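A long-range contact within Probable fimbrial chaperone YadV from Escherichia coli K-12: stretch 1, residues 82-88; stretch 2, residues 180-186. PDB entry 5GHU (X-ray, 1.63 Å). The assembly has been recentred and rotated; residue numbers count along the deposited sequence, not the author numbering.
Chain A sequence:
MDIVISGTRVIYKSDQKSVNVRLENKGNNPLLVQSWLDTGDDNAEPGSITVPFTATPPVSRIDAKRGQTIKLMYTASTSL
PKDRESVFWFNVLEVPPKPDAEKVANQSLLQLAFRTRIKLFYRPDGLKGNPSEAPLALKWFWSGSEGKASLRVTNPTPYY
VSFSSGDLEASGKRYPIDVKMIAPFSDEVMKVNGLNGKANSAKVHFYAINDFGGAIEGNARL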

ATOM      1  N   LYS A  82      15.002  -1.669  12.049  1.00 25.15           N
ATOM      2  CA  LYS A  82      14.138  -2.000  13.158  1.00 27.72           C
ATOM      3  C   LYS A  82      13.399  -0.815  13.755  1.00 25.14           C
ATOM      4  O   LYS A  82      12.598  -0.984  14.689  1.00 27.90           O
ATOM      5  N   ASP A  83      13.590   0.378  13.166  1.00 23.29           N
ATOM      6  CA  ASP A  83      12.966   1.558  13.739  1.00 21.58           C
ATOM      7  C   ASP A  83      11.846   2.130  12.894  1.00 21.80           C
ATOM      8  O   ASP A  83      11.357   3.198  13.207  1.00 21.42           O
ATOM      9  N   ARG A  84      11.413   1.372  11.897  1.00 18.40           N
ATOM     10  CA  ARG A  84      10.349   1.873  11.006  1.00 17.20           C
ATOM     11  C   ARG A  84       9.886   0.748  10.157  1.00 18.06           C
ATOM     12  O   ARG A  84      10.579  -0.246  10.012  1.00 19.54           O
ATOM     13  N   GLU A  85       8.702   0.892   9.588  1.00 18.32           N
ATOM     14  CA  GLU A  85       8.201  -0.073   8.607  1.00 15.93           C
ATOM     15  C   GLU A  85       9.008  -0.022   7.319  1.00 17.82           C
ATOM     16  O   GLU A  85       9.641   1.007   6.947  1.00 21.01           O
ATOM     17  N   SER A  86       9.000  -1.178   6.638  1.00 20.11           N
ATOM     18  CA  SER A  86       9.534  -1.287   5.254  1.00 19.49           C
ATOM     19  C   SER A  86       8.423  -1.809   4.371  1.00 23.94           C
ATOM     20  O   SER A  86       7.671  -2.667   4.773  1.00 24.31           O
ATOM     21  N   VAL A  87       8.326  -1.345   3.139  1.00 18.47           N
ATOM     22  CA  VAL A  87       7.264  -1.786   2.265  1.00 19.99           C
ATOM     23  C   VAL A  87       7.833  -2.575   1.078  1.00 21.09           C
ATOM     24  O   VAL A  87       8.926  -2.283   0.519  1.00 23.62           O
ATOM     25  N   PHE A  88       7.053  -3.600   0.723  1.00 22.69           N
ATOM     26  CA  PHE A  88       7.335  -4.470  -0.428  1.00 25.30           C
ATOM     27  C   PHE A  88       6.077  -4.694  -1.209  1.00 24.16           C
ATOM     28  O   PHE A  88       4.974  -4.312  -0.775  1.00 22.62           O
ATOM     29  N   LYS A 180      -0.591  10.281  -2.418  1.00 20.62           N
ATOM     30  CA  LYS A 180       0.521   9.332  -2.585  1.00 19.89           C
ATOM     31  C   LYS A 180       0.771   8.735  -1.235  1.00 18.88           C
ATOM     32  O   LYS A 180       0.600   9.398  -0.224  1.00 20.57           O
ATOM     33  N   MET A 181       1.278   7.495  -1.248  1.00 19.75           N
ATOM     34  CA  MET A 181       1.772   6.918  -0.005  1.00 17.03           C
ATOM     35  C   MET A 181       2.950   7.726   0.538  1.00 18.81           C
ATOM     36  O   MET A 181       3.821   8.163  -0.240  1.00 21.23           O
ATOM     37  N   ILE A 182       2.998   7.896   1.855  1.00 16.01           N
ATOM     38  CA  ILE A 182       4.111   8.633   2.465  1.00 14.61           C
ATOM     39  C   ILE A 182       4.854   7.727   3.464  1.00 15.50           C
ATOM     40  O   ILE A 182       4.255   7.107   4.335  1.00 17.63           O
ATOM     41  N   ALA A 183       6.133   7.569   3.178  1.00 16.61           N
ATOM     42  CA  ALA A 183       6.988   6.679   3.995  1.00 16.07           C
ATOM     43  C   ALA A 183       7.227   7.214   5.386  1.00 16.52           C
ATOM     44  O   ALA A 183       7.114   8.415   5.655  1.00 17.50           O
ATOM     45  N   PRO A 184       7.635   6.314   6.300  1.00 16.01           N
ATOM     46  CA  PRO A 184       8.029   6.756   7.658  1.00 15.56           C
ATOM     47  C   PRO A 184       9.044   7.876   7.597  1.00 16.25           C
ATOM     48  O   PRO A 184       9.970   7.857   6.733  1.00 18.01           O
ATOM     49  N   PHE A 185       8.888   8.837   8.510  1.00 16.95           N
ATOM     50  CA  PHE A 185       9.987   9.836   8.707  1.00 15.12           C
ATOM     51  C   PHE A 185      10.405  10.521   7.425  1.00 15.37           C
ATOM     52  O   PHE A 185      11.628  10.647   7.143  1.00 19.70           O
ATOM     53  N   SER A 186       9.426  10.931   6.613  1.00 16.90           N
ATOM     54  CA  SER A 186       9.720  11.508   5.299  1.00 16.06           C
ATOM     55  C   SER A 186       8.687  12.564   4.918  1.00 15.63           C
ATOM     56  O   SER A 186       7.663  12.721   5.589  1.00 16.97           O
TER

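The two stretches run roughly antiparallel, 164° apart, yet no direct hydrogen bond joins them; side-chain packing and one water do the work over a modest 276 Å² of buried surface.

Van der Waals contacts come first. Val87 and Met181 both point toward the opposite stretch. Val87 is in the p rotamer, and Met181 extends through t and t before chi3 turns to p, bringing its CE to 4.2 Å from Val87 CG1. Further along, Pro184 serves two neighbours: its CB lies 3.8 Å from Arg84 CB, and its CG lies 3.8 Å from the backbone O of Glu85. Arg84 and Pro184 form the closest CA pair, and both point toward the other stretch, so their CB atoms meet. Glu85 points sideways in the m rotamer; its CB passes 4.3 Å from Pro184 CG, while its carboxylate oxygens are hydrogen-bonded elsewhere in the structure.

The aromatic contact uses Phe185, which points toward the other stretch in rotamer m from within the type II turn, Ala183 to Ser186. Its CD2 lies over one face of the Arg84 guanidinium, 3.7 Å from Arg84 CZ, although the guanidinium sits oblique to the ring. The ring edge meets backbone as well, with Phe185 CE2 3.5 Å from Asp83 O.

Polar groups hold the arginine in place. Arg84 (p, t, p) forms a salt bridge with Asp83, also p: Arg84 NE donates to Asp83 OD1 at 2.9 Å and NH2 to OD2 at 3.0 Å, a two-pronged pairing that leaves NH1 free for water. That water accepts from Arg84 NH1 at 3.1 Å and donates to Pro184 O at 2.7 Å, bridging the stretches. Within the turn, Ser186 OG donates to Ala183 O at 2.7 Å. The design rule is economical: one arginine, anchored by its sequence neighbour, offers carbon to proline, a face to phenylalanine and an N-H to water.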

ATOM      1  CB  LYS A  82      14.963  -2.710  14.248  1.00 32.48           C
ATOM      2  CG  LYS A  82      15.521  -4.042  13.764  1.00 47.51           C
ATOM      3  CD  LYS A  82      16.083  -4.875  14.929  1.00 67.48           C
ATOM      4  CE  LYS A  82      16.740  -6.154  14.432  1.00 74.72           C
ATOM      5  NZ  LYS A  82      17.255  -6.969  15.565  1.00 83.85           N
ATOM      6  CB  ASP A  83      14.001   2.678  13.916  1.00 23.32           C
ATOM      7  CG  ASP A  83      14.599   3.130  12.619  1.00 25.09           C
ATOM      8  OD1 ASP A  83      14.426   2.514  11.530  1.00 24.17           O
ATOM      9  OD2 ASP A  83      15.311   4.175  12.668  1.00 28.82           O
ATOM     10  CB  ARG A  84      10.909   3.013  10.119  1.00 18.29           C
ATOM     11  CG  ARG A  84      11.923   2.532   9.064  1.00 19.74           C
ATOM     12  CD  ARG A  84      12.664   3.754   8.483  1.00 22.53           C
ATOM     13  NE  ARG A  84      13.590   4.297   9.465  1.00 23.10           N
ATOM     14  CZ  ARG A  84      14.162   5.497   9.362  1.00 26.88           C
ATOM     15  NH1 ARG A  84      13.879   6.277   8.311  1.00 24.56           N
ATOM     16  NH2 ARG A  84      15.005   5.918  10.302  1.00 26.39           N
ATOM     17  CB  GLU A  85       6.756   0.261   8.246  1.00 17.39           C
ATOM     18  CG  GLU A  85       5.770  -0.044   9.394  1.00 17.30           C
ATOM     19  CD  GLU A  85       4.338   0.121   8.894  1.00 19.30           C
ATOM     20  OE1 GLU A  85       3.999   1.016   8.044  1.00 18.38           O
ATOM     21  OE2 GLU A  85       3.516  -0.690   9.365  1.00 20.87           O
ATOM     22  CB  SER A  86      10.722  -2.261   5.179  1.00 22.05           C
ATOM     23  OG  SER A  86      11.844  -1.732   5.830  1.00 23.48           O
ATOM     24  CB  VAL A  87       6.397  -0.591   1.729  1.00 20.24           C
ATOM     25  CG1 VAL A  87       7.203   0.306   0.725  1.00 20.75           C
ATOM     26  CG2 VAL A  87       5.088  -1.100   1.104  1.00 22.78           C
ATOM     27  CB  PHE A  88       7.955  -5.814   0.036  1.00 21.60           C
ATOM     28  CG  PHE A  88       9.192  -5.614   0.823  1.00 24.37           C
ATOM     29  CD1 PHE A  88       9.142  -5.376   2.192  1.00 25.41           C
ATOM     30  CD2 PHE A  88      10.416  -5.616   0.195  1.00 30.40           C
ATOM     31  CE1 PHE A  88      10.307  -5.136   2.886  1.00 28.58           C
ATOM     32  CE2 PHE A  88      11.585  -5.362   0.922  1.00 35.59           C
ATOM     33  CZ  PHE A  88      11.486  -5.131   2.284  1.00 33.52           C
ATOM     34  CB  LYS A 180       1.823  10.037  -3.014  1.00 23.90           C
ATOM     35  CG  LYS A 180       1.812  10.684  -4.403  1.00 34.47           C
ATOM     36  CD  LYS A 180       3.174  11.375  -4.507  1.00 46.31           C
ATOM     37  CE  LYS A 180       3.356  12.283  -5.718  1.00 56.13           C
ATOM     38  NZ  LYS A 180       4.657  12.992  -5.533  1.00 57.09           N
ATOM     39  CB  MET A 181       2.160   5.443  -0.255  1.00 19.17           C
ATOM     40  CG  MET A 181       2.657   4.823   1.029  1.00 23.01           C
ATOM     41  SD  MET A 181       2.811   2.980   0.876  1.00 22.18           S
ATOM     42  CE  MET A 181       4.073   2.840  -0.350  1.00 23.38           C
ATOM     43  CB  ILE A 182       3.647   9.969   3.096  1.00 16.84           C
ATOM     44  CG1 ILE A 182       4.858  10.724   3.684  1.00 17.95           C
ATOM     45  CG2 ILE A 182       2.504   9.817   4.093  1.00 20.88           C
ATOM     46  CD1 ILE A 182       4.502  12.173   4.073  1.00 22.86           C
ATOM     47  CB  ALA A 183       8.326   6.467   3.222  1.00 18.71           C
ATOM     48  CB  PRO A 184       8.664   5.504   8.300  1.00 18.60           C
ATOM     49  CG  PRO A 184       7.928   4.359   7.563  1.00 16.79           C
ATOM     50  CD  PRO A 184       7.681   4.836   6.119  1.00 16.44           C
ATOM     51  CB  PHE A 185      11.227   9.177   9.385  1.00 17.04           C
ATOM     52  CG  PHE A 185      10.916   8.502  10.705  1.00 19.12           C
ATOM     53  CD1 PHE A 185      10.336   9.200  11.768  1.00 19.38           C
ATOM     54  CD2 PHE A 185      11.175   7.153  10.834  1.00 19.09           C
ATOM     55  CE1 PHE A 185      10.075   8.578  13.008  1.00 19.21           C
ATOM     56  CE2 PHE A 185      10.907   6.495  12.047  1.00 17.96           C
ATOM     57  CZ  PHE A 185      10.374   7.180  13.126  1.00 19.34           C
ATOM     58  CB  SER A 186       9.711  10.388   4.262  1.00 17.74           C
ATOM     59  OG  SER A 186       8.337  10.069   3.939  1.00 20.26           O
TER
HETATM   60  O   HOH W   1      11.838   6.083   6.001  1.00 27.08           O